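Local structure of putative short-chain dehydrogenase/reductase (Burkholderia xenovorans, 5IZ4) at the interface of chains A and B and the interface of chains A and C. The protein is a putative short-chain dehydrogenase/reductase that binds ADP in its nucleotide pocket and probably catalyses NAD(P)(H)-dependent oxidoreduction. Numbering follows the deposited sequence. Chains: chain A/B/C, Putative short-chain dehydrogenase/reductase.

Contact 1: the interface of chains A and B. Residues chain A 113, 116, 121, 171; chain B 133, 137, 187, 191.
B:Tyr133 pushes its ring into a pocket of chain A formed by A:Phe113, A:Ile116, A:Phe121 and A:Ile171, in the helix-packed interface by which short-chain dehydrogenases/reductases commonly pair. Helices 118-146 and 171-191 of both subunits take part, and the contact recurs with the chains exchanged.

The aromatic and aliphatic packing is organised around that tyrosine. A:Phe121 presents the rim of its ring to one face of the tyrosine, CZ standing 3.7 Å above the plane and over its centre, and the two side chains cross at about a right angle. A:Ile171 adds its terminal methyl, CD1 lying 3.9 Å from B:Tyr133 CE2. The phenol oxygen OH wedges between A:Ile116 CG2 and A:Phe113 CD1. With CG anti to the backbone N (chi1 174°), B:Tyr133 is carried off its helix toward chain A. The far end of the A:Phe113 ring reaches two leucines of helix 171-191: CZ lies 3.5 Å from B:Leu191 CD2, while B:Leu187 CD2 meets the ring edge in plane, 3.8 Å from CE1.

Polar contacts come from B:Arg137, whose NH1 donates to two backbone carbonyls, A:Phe113 O at 2.9 Å and A:Ile116 O at 2.7 Å. Both acceptors lie close to the guanidinium plane, but the bond to A:Ile116 O is more bent, 137° at the hydrogen. A bend at chi3 (63°) brings the guanidinium face against the B:Tyr133 ring edge at CE1, with NH1 in the tyrosine plane.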
ATOM      1  N   PHE A 113      15.703 -21.640  -8.416  1.00 22.69           N
ATOM      2  CA  PHE A 113      15.501 -22.054  -7.027  1.00 26.07           C
ATOM      3  C   PHE A 113      16.665 -22.870  -6.496  1.00 22.85           C
ATOM      4  O   PHE A 113      16.967 -22.807  -5.298  1.00 27.43           O
ATOM      5  CB  PHE A 113      14.211 -22.864  -6.893  1.00 24.97           C
ATOM      6  CG  PHE A 113      12.992 -22.061  -7.159  1.00 21.84           C
ATOM      7  CD1 PHE A 113      12.390 -21.338  -6.140  1.00 25.97           C
ATOM      8  CD2 PHE A 113      12.463 -21.992  -8.435  1.00 27.23           C
ATOM      9  CE1 PHE A 113      11.267 -20.577  -6.391  1.00 30.67           C
ATOM     10  CE2 PHE A 113      11.339 -21.224  -8.690  1.00 28.47           C
ATOM     11  CZ  PHE A 113      10.747 -20.517  -7.665  1.00 29.92           C
ATOM     12  N   ILE A 116      20.192 -20.843  -4.905  1.00 22.77           N
ATOM     13  CA  ILE A 116      20.258 -20.056  -3.684  1.00 22.99           C
ATOM     14  C   ILE A 116      20.064 -21.019  -2.518  1.00 25.91           C
ATOM     15  O   ILE A 116      19.490 -22.101  -2.681  1.00 24.84           O
ATOM     16  CB  ILE A 116      19.208 -18.919  -3.695  1.00 22.02           C
ATOM     17  CG1 ILE A 116      19.539 -17.859  -2.638  1.00 19.37           C
ATOM     18  CG2 ILE A 116      17.797 -19.475  -3.505  1.00 23.13           C
ATOM     19  CD1 ILE A 116      18.759 -16.555  -2.809  1.00 17.24           C
ATOM     20  N   PHE A 121      20.545 -16.511   2.231  1.00 15.96           N
ATOM     21  CA  PHE A 121      19.487 -15.757   2.895  1.00 15.08           C
ATOM     22  C   PHE A 121      20.018 -15.132   4.178  1.00 21.98           C
ATOM     23  O   PHE A 121      19.789 -13.947   4.446  1.00 18.02           O
ATOM     24  CB  PHE A 121      18.281 -16.652   3.215  1.00 13.32           C
ATOM     25  CG  PHE A 121      17.310 -16.851   2.070  1.00 16.59           C
ATOM     26  CD1 PHE A 121      17.425 -17.948   1.226  1.00 16.32           C
ATOM     27  CD2 PHE A 121      16.262 -15.963   1.864  1.00 17.74           C
ATOM     28  CE1 PHE A 121      16.528 -18.157   0.194  1.00 19.45           C
ATOM     29  CE2 PHE A 121      15.352 -16.164   0.823  1.00 18.93           C
ATOM     30  CZ  PHE A 121      15.488 -17.258  -0.014  1.00 15.73           C
ATOM     31  N   ILE A 171      16.116 -13.151  -4.586  1.00 17.22           N
ATOM     32  CA  ILE A 171      14.965 -13.243  -3.697  1.00 15.89           C
ATOM     33  C   ILE A 171      15.393 -13.068  -2.240  1.00 18.10           C
ATOM     34  O   ILE A 171      14.615 -12.568  -1.415  1.00 18.29           O
ATOM     35  CB  ILE A 171      14.217 -14.572  -3.938  1.00 15.89           C
ATOM     36  CG1 ILE A 171      12.817 -14.518  -3.312  1.00 16.65           C
ATOM     37  CG2 ILE A 171      15.018 -15.773  -3.417  1.00 18.46           C
ATOM     38  CD1 ILE A 171      12.015 -15.800  -3.494  1.00 17.91           C
TER
ATOM     39  N   TYR B 133      10.414 -20.578   2.614  1.00 15.22           N
ATOM     40  CA  TYR B 133      10.962 -20.695   1.266  1.00 13.36           C
ATOM     41  C   TYR B 133      11.397 -22.127   0.956  1.00 17.66           C
ATOM     42  O   TYR B 133      11.135 -22.646  -0.140  1.00 17.37           O
ATOM     43  CB  TYR B 133      12.142 -19.743   1.095  1.00 16.90           C
ATOM     44  CG  TYR B 133      12.829 -19.920  -0.236  1.00 17.71           C
ATOM     45  CD1 TYR B 133      13.955 -20.730  -0.361  1.00 17.50           C
ATOM     46  CD2 TYR B 133      12.334 -19.295  -1.379  1.00 19.13           C
ATOM     47  CE1 TYR B 133      14.580 -20.912  -1.583  1.00 18.55           C
ATOM     48  CE2 TYR B 133      12.948 -19.461  -2.608  1.00 19.88           C
ATOM     49  CZ  TYR B 133      14.073 -20.279  -2.703  1.00 18.34           C
ATOM     50  OH  TYR B 133      14.678 -20.449  -3.922  1.00 18.65           O
ATOM     51  N   ARG B 137       9.961 -24.298  -2.083  1.00 16.71           N
ATOM     52  CA  ARG B 137      10.867 -24.785  -3.121  1.00 16.15           C
ATOM     53  C   ARG B 137      10.802 -26.298  -3.258  1.00 20.47           C
ATOM     54  O   ARG B 137      10.803 -26.826  -4.380  1.00 18.42           O
ATOM     55  CB  ARG B 137      12.307 -24.353  -2.824  1.00 16.82           C
ATOM     56  CG  ARG B 137      13.331 -24.974  -3.786  1.00 21.28           C
ATOM     57  CD  ARG B 137      14.767 -24.453  -3.568  1.00 22.82           C
ATOM     58  NE  ARG B 137      15.301 -24.792  -2.244  1.00 19.72           N
ATOM     59  CZ  ARG B 137      16.417 -24.285  -1.736  1.00 21.29           C
ATOM     60  NH1 ARG B 137      17.142 -23.423  -2.442  1.00 18.83           N
ATOM     61  NH2 ARG B 137      16.821 -24.653  -0.519  1.00 22.03           N
ATOM     62  N   LEU B 187       7.719 -15.091  -5.367  1.00 14.83           N
ATOM     63  CA  LEU B 187       7.261 -16.440  -5.683  1.00 17.77           C
ATOM     64  C   LEU B 187       6.067 -16.400  -6.625  1.00 17.97           C
ATOM     65  O   LEU B 187       6.004 -17.163  -7.596  1.00 18.21           O
ATOM     66  CB  LEU B 187       6.910 -17.187  -4.399  1.00 17.92           C
ATOM     67  CG  LEU B 187       8.075 -17.575  -3.467  1.00 16.14           C
ATOM     68  CD1 LEU B 187       7.514 -18.154  -2.175  1.00 16.12           C
ATOM     69  CD2 LEU B 187       9.026 -18.559  -4.142  1.00 17.67           C
ATOM     70  N   LEU B 191       6.458 -18.163 -10.236  1.00 15.86           N
ATOM     71  CA  LEU B 191       5.798 -19.450 -10.390  1.00 15.86           C
ATOM     72  C   LEU B 191       4.525 -19.361 -11.218  1.00 16.35           C
ATOM     73  O   LEU B 191       3.944 -20.402 -11.556  1.00 17.93           O
ATOM     74  CB  LEU B 191       5.498 -20.060  -9.013  1.00 15.04           C
ATOM     75  CG  LEU B 191       6.757 -20.396  -8.182  1.00 16.66           C
ATOM     76  CD1 LEU B 191       6.372 -20.840  -6.776  1.00 15.87           C
ATOM     77  CD2 LEU B 191       7.596 -21.475  -8.862  1.00 19.10           C
TER

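Contact 2: the interface of chains A and C. Residues chain A 231-233; chain C 192-193, 256.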
ATOM      1  N   PRO A 231       9.696   4.520 -17.134  1.00 19.87           N
ATOM      2  CA  PRO A 231       8.879   5.611 -17.687  1.00 23.15           C
ATOM      3  C   PRO A 231       9.607   6.945 -17.752  1.00 20.37           C
ATOM      4  O   PRO A 231       9.391   7.703 -18.703  1.00 22.11           O
ATOM      5  CB  PRO A 231       7.683   5.650 -16.729  1.00 22.05           C
ATOM      6  CG  PRO A 231       7.522   4.194 -16.326  1.00 20.91           C
ATOM      7  CD  PRO A 231       8.946   3.704 -16.159  1.00 20.73           C
ATOM      8  N   LEU A 232      10.467   7.253 -16.783  1.00 18.48           N
ATOM      9  CA  LEU A 232      11.203   8.515 -16.843  1.00 19.07           C
ATOM     10  C   LEU A 232      12.433   8.443 -17.746  1.00 23.61           C
ATOM     11  O   LEU A 232      13.138   9.451 -17.881  1.00 22.66           O
ATOM     12  CB  LEU A 232      11.597   8.966 -15.430  1.00 16.78           C
ATOM     13  CG  LEU A 232      10.385   9.352 -14.564  1.00 20.80           C
ATOM     14  CD1 LEU A 232      10.821  10.018 -13.256  1.00 21.39           C
ATOM     15  CD2 LEU A 232       9.410  10.258 -15.356  1.00 16.28           C
ATOM     16  N   LYS A 233      12.702   7.287 -18.362  1.00 20.75           N
ATOM     17  CA  LYS A 233      13.723   7.153 -19.403  1.00 22.03           C
ATOM     18  C   LYS A 233      15.095   7.613 -18.909  1.00 22.11           C
ATOM     19  O   LYS A 233      15.830   8.323 -19.600  1.00 25.23           O
ATOM     20  CB  LYS A 233      13.304   7.903 -20.669  1.00 23.22           C
ATOM     21  CG  LYS A 233      12.159   7.217 -21.391  1.00 28.11           C
ATOM     22  CD  LYS A 233      12.626   5.871 -21.949  1.00 30.65           C
ATOM     23  CE  LYS A 233      11.508   5.130 -22.672  1.00 36.10           C
ATOM     24  NZ  LYS A 233      10.495   4.626 -21.709  1.00 33.62           N
TER
ATOM     25  N   ALA C 192       4.912  10.970 -18.308  1.00 17.94           N
ATOM     26  CA  ALA C 192       6.305  10.575 -18.409  1.00 17.13           C
ATOM     27  C   ALA C 192       6.718  10.568 -19.879  1.00 17.10           C
ATOM     28  O   ALA C 192       5.915  10.227 -20.749  1.00 20.54           O
ATOM     29  CB  ALA C 192       6.518   9.187 -17.810  1.00 17.48           C
ATOM     30  N   PRO C 193       7.978  10.897 -20.189  1.00 20.22           N
ATOM     31  CA  PRO C 193       9.074  11.181 -19.257  1.00 20.40           C
ATOM     32  C   PRO C 193       9.300  12.661 -18.983  1.00 19.30           C
ATOM     33  O   PRO C 193      10.149  12.978 -18.146  1.00 24.92           O
ATOM     34  CB  PRO C 193      10.284  10.595 -19.985  1.00 18.26           C
ATOM     35  CG  PRO C 193       9.978  10.849 -21.415  1.00 22.61           C
ATOM     36  CD  PRO C 193       8.481  10.670 -21.558  1.00 19.81           C
ATOM     37  N   THR C 256       8.235   9.970  -9.299  1.00 14.73           N
ATOM     38  CA  THR C 256       6.992  10.267  -9.999  1.00 15.08           C
ATOM     39  C   THR C 256       5.971   9.210  -9.606  1.00 14.05           C
ATOM     40  O   THR C 256       6.331   8.071  -9.300  1.00 17.66           O
ATOM     41  CB  THR C 256       7.172  10.310 -11.530  1.00 15.67           C
ATOM     42  OG1 THR C 256       6.024  10.928 -12.122  1.00 15.16           O
ATOM     43  CG2 THR C 256       7.295   8.911 -12.117  1.00 18.06           C
TER
HETATM   44  O   HOH W   1      12.484  12.009 -16.956  1.00 19.75           O
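C:Pro193 sets its ring carbon CB against the backbone of A:Pro231 and A:Leu232, in a loop-to-loop patch of an interface between two copies of a short-chain dehydrogenase/reductase.

Carbon contacts with the backbone dominate on the proline side. C:Pro193 CB comes within 3.3 Å of A:Pro231 O and 3.9 Å of A:Leu232 CA, and the CB and CG of A:Lys233 pass the same ring carbon at an oblique angle, at looser range. The methyl CB of C:Ala192 touches the same carbonyl oxygen, A:Pro231 O, at 3.4 Å. The peptide bond between C:Ala192 and C:Pro193 is cis, which probably helps to bring both groups to it.

Among the aliphatic side chains, A:Pro231 CB meets the methyl CB of C:Ala192 at 3.9 Å. A:Leu232 divides its two branches: CD2 packs on that same alanine methyl, also at 3.9 Å, and CD1 runs tip to tip into the CG2 methyl of C:Thr256. The threonine methyl sits between its backbone N and carbonyl carbon, with OG1 anti to the N (chi1 -165°), and this turns CG2 toward the leucine.

A water adds a polar link: water 1 lies 2.8 Å from A:Leu232 O and 2.8 Å from C:Pro193 O, bridging the two backbone carbonyls.

In the fold, the chain A residues form the loop just after helix 222-229, C:Ala192 and C:Pro193 link helix 171-191 to strand 195-202, and C:Thr256 precedes strand 259-262.

Contact 3: the interface of chains A and C. Residues chain A 260-263, 267; chain C 254-256, 258.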
ATOM      1  N   ILE A 260      10.016   5.897   0.934  1.00 15.70           N
ATOM      2  CA  ILE A 260       9.940   6.815  -0.205  0.68 17.48           C
ATOM      3  C   ILE A 260      10.581   6.143  -1.409  1.00 20.58           C
ATOM      4  O   ILE A 260      11.785   5.856  -1.389  1.00 17.63           O
ATOM      5  CB  ILE A 260      10.652   8.144   0.091  0.68 18.66           C
ATOM      6  CG1 ILE A 260      10.220   8.705   1.445  0.68 23.10           C
ATOM      7  CG2 ILE A 260      10.363   9.145  -1.025  0.68 15.80           C
ATOM      8  CD1 ILE A 260       8.753   9.021   1.511  0.68 16.73           C
ATOM      9  N   ALA A 261       9.799   5.904  -2.460  1.00 18.23           N
ATOM     10  CA  ALA A 261      10.299   5.234  -3.659  1.00 18.22           C
ATOM     11  C   ALA A 261      10.795   6.272  -4.664  1.00 21.32           C
ATOM     12  O   ALA A 261      10.052   7.185  -5.046  1.00 20.54           O
ATOM     13  CB  ALA A 261       9.206   4.365  -4.284  1.00 18.15           C
ATOM     14  N   ALA A 262      12.051   6.134  -5.082  1.00 17.25           N
ATOM     15  CA  ALA A 262      12.679   6.998  -6.078  1.00 19.90           C
ATOM     16  C   ALA A 262      13.223   6.044  -7.135  1.00 17.80           C
ATOM     17  O   ALA A 262      14.374   5.600  -7.059  1.00 16.98           O
ATOM     18  CB  ALA A 262      13.766   7.869  -5.455  1.00 21.64           C
ATOM     19  N   GLU A 263      12.370   5.694  -8.105  1.00 16.36           N
ATOM     20  CA  GLU A 263      12.663   4.569  -8.983  1.00 14.29           C
ATOM     21  C   GLU A 263      12.338   4.873 -10.436  1.00 14.74           C
ATOM     22  O   GLU A 263      12.154   3.936 -11.225  1.00 18.49           O
ATOM     23  CB  GLU A 263      11.896   3.309  -8.542  1.00 21.94           C
ATOM     24  CG  GLU A 263      10.494   3.535  -7.953  1.00 17.24           C
ATOM     25  CD  GLU A 263       9.548   4.310  -8.873  1.00 19.91           C
ATOM     26  OE1 GLU A 263       9.800   5.507  -9.145  1.00 20.91           O
ATOM     27  OE2 GLU A 263       8.538   3.718  -9.320  1.00 19.09           O
ATOM     28  N   LEU A 267       7.440   1.604 -10.809  1.00 20.14           N
ATOM     29  CA  LEU A 267       6.224   1.103 -10.169  1.00 19.41           C
ATOM     30  C   LEU A 267       4.987   1.348 -11.020  1.00 21.33           C
ATOM     31  O   LEU A 267       3.975   0.659 -10.829  1.00 25.05           O
ATOM     32  CB  LEU A 267       6.035   1.741  -8.790  1.00 16.39           C
ATOM     33  CG  LEU A 267       6.991   1.278  -7.686  1.00 18.51           C
ATOM     34  CD1 LEU A 267       6.947   2.263  -6.525  1.00 23.53           C
ATOM     35  CD2 LEU A 267       6.622  -0.130  -7.220  1.00 18.25           C
TER
ATOM     36  N   ALA C 254      13.978  11.376 -10.016  1.00 19.64           N
ATOM     37  CA  ALA C 254      13.535   9.997 -10.149  1.00 15.31           C
ATOM     38  C   ALA C 254      12.158   9.747  -9.559  1.00 16.24           C
ATOM     39  O   ALA C 254      11.662   8.624  -9.662  1.00 19.24           O
ATOM     40  CB  ALA C 254      14.538   9.040  -9.485  1.00 16.98           C
ATOM     41  N   ILE C 255      11.527  10.742  -8.941  1.00 15.14           N
ATOM     42  CA  ILE C 255      10.312  10.510  -8.168  1.00 13.75           C
ATOM     43  C   ILE C 255       9.111  10.929  -9.004  1.00 14.28           C
ATOM     44  O   ILE C 255       8.974  12.102  -9.377  1.00 17.10           O
ATOM     45  CB  ILE C 255      10.347  11.248  -6.819  1.00 15.16           C
ATOM     46  CG1 ILE C 255      11.497  10.712  -5.959  1.00 18.33           C
ATOM     47  CG2 ILE C 255       9.040  11.057  -6.073  1.00 13.76           C
ATOM     48  CD1 ILE C 255      11.504  11.265  -4.546  1.00 18.94           C
ATOM     49  N   THR C 256       8.235   9.970  -9.299  1.00 14.73           N
ATOM     50  CA  THR C 256       6.992  10.267  -9.999  1.00 15.08           C
ATOM     51  C   THR C 256       5.971   9.210  -9.606  1.00 14.05           C
ATOM     52  O   THR C 256       6.331   8.071  -9.300  1.00 17.66           O
ATOM     53  CB  THR C 256       7.172  10.310 -11.530  1.00 15.67           C
ATOM     54  OG1 THR C 256       6.024  10.928 -12.122  1.00 15.16           O
ATOM     55  CG2 THR C 256       7.295   8.911 -12.117  1.00 18.06           C
ATOM     56  N   GLN C 258       4.120   9.108  -6.915  1.00 15.66           N
ATOM     57  CA  GLN C 258       4.148   8.820  -5.491  1.00 15.40           C
ATOM     58  C   GLN C 258       3.164   9.706  -4.738  1.00 20.47           C
ATOM     59  O   GLN C 258       2.845  10.822  -5.165  1.00 17.42           O
ATOM     60  CB  GLN C 258       5.550   9.024  -4.922  1.00 13.83           C
ATOM     61  CG  GLN C 258       6.622   8.139  -5.553  1.00 19.02           C
ATOM     62  CD  GLN C 258       6.232   6.672  -5.577  1.00 17.98           C
ATOM     63  OE1 GLN C 258       5.889   6.084  -4.546  1.00 20.12           O
ATOM     64  NE2 GLN C 258       6.276   6.071  -6.761  1.00 18.24           N
TER
HETATM   65  O   HOH W   2       9.007   7.550  -7.679  1.00 17.12           O
HETATM   66  O   HOH W   3       7.164   7.066  -2.205  1.00 19.25           O
HETATM   67  O   HOH W   4       6.321   5.332  -9.735  1.00 20.12           O
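A:Ala261 and A:Ala262 lie against C:Gln258 and C:Ile255, a water-bridged patch where the C-terminal regions of two subunits of this short-chain dehydrogenase/reductase meet.

The apolar part rests on small groups. The methyl of A:Ala262 packs on C:Ile255 CG1 at 3.7 Å, and the methyl of A:Ala261 touches the amide end of C:Gln258, 4.0 Å from CD. A:Leu267 crosses that glutamine at about a right angle, its CD1 lying 3.9 Å from NE2.

Ordered waters join the polar groups across the contact. Water 2 bridges A:Ala261 O and the A:Glu263 carboxylate oxygen OE1 (2.6 Å) to the N and O of C:Thr256. Water 4 connects OE2 with C:Thr256 O, and water 3 ties A:Ala261 N to C:Gln258 OE1 (2.8 Å). Within chain A, A:Leu267 N donates to A:Glu263 OE2 at 2.8 Å, on the anti side and tilted out of the carboxylate plane. Within chain C, a bend at chi2 (-51°) curls C:Gln258 back, and NE2 donates to C:Thr256 O from above the carbonyl plane, at 3.2 Å.

Chain A contributes strand 259-262, the following loop and the 3-10 helix 266-268; the chain C residues belong to the loop between helix 238-250 and strand 259-262.

Contacts 2 and 3 belong to one A–C interface: their C-alpha centres lie about 10 Å apart, and C:Thr256 serves both, with its methyl in contact 2 and its backbone in contact 3. Contact 1 joins A to a different neighbour, B, and its centre is about 31 Å from contact 2 and 27 Å from contact 3. Helix 171-191 shapes contact 1, while the residues just after its end enter contact 2. Since both interfaces are two-fold symmetric, they can together build the deposited four-chain assembly, consistent with the tetramers common among short-chain dehydrogenases/reductases, although the structure alone does not establish the oligomer in solution.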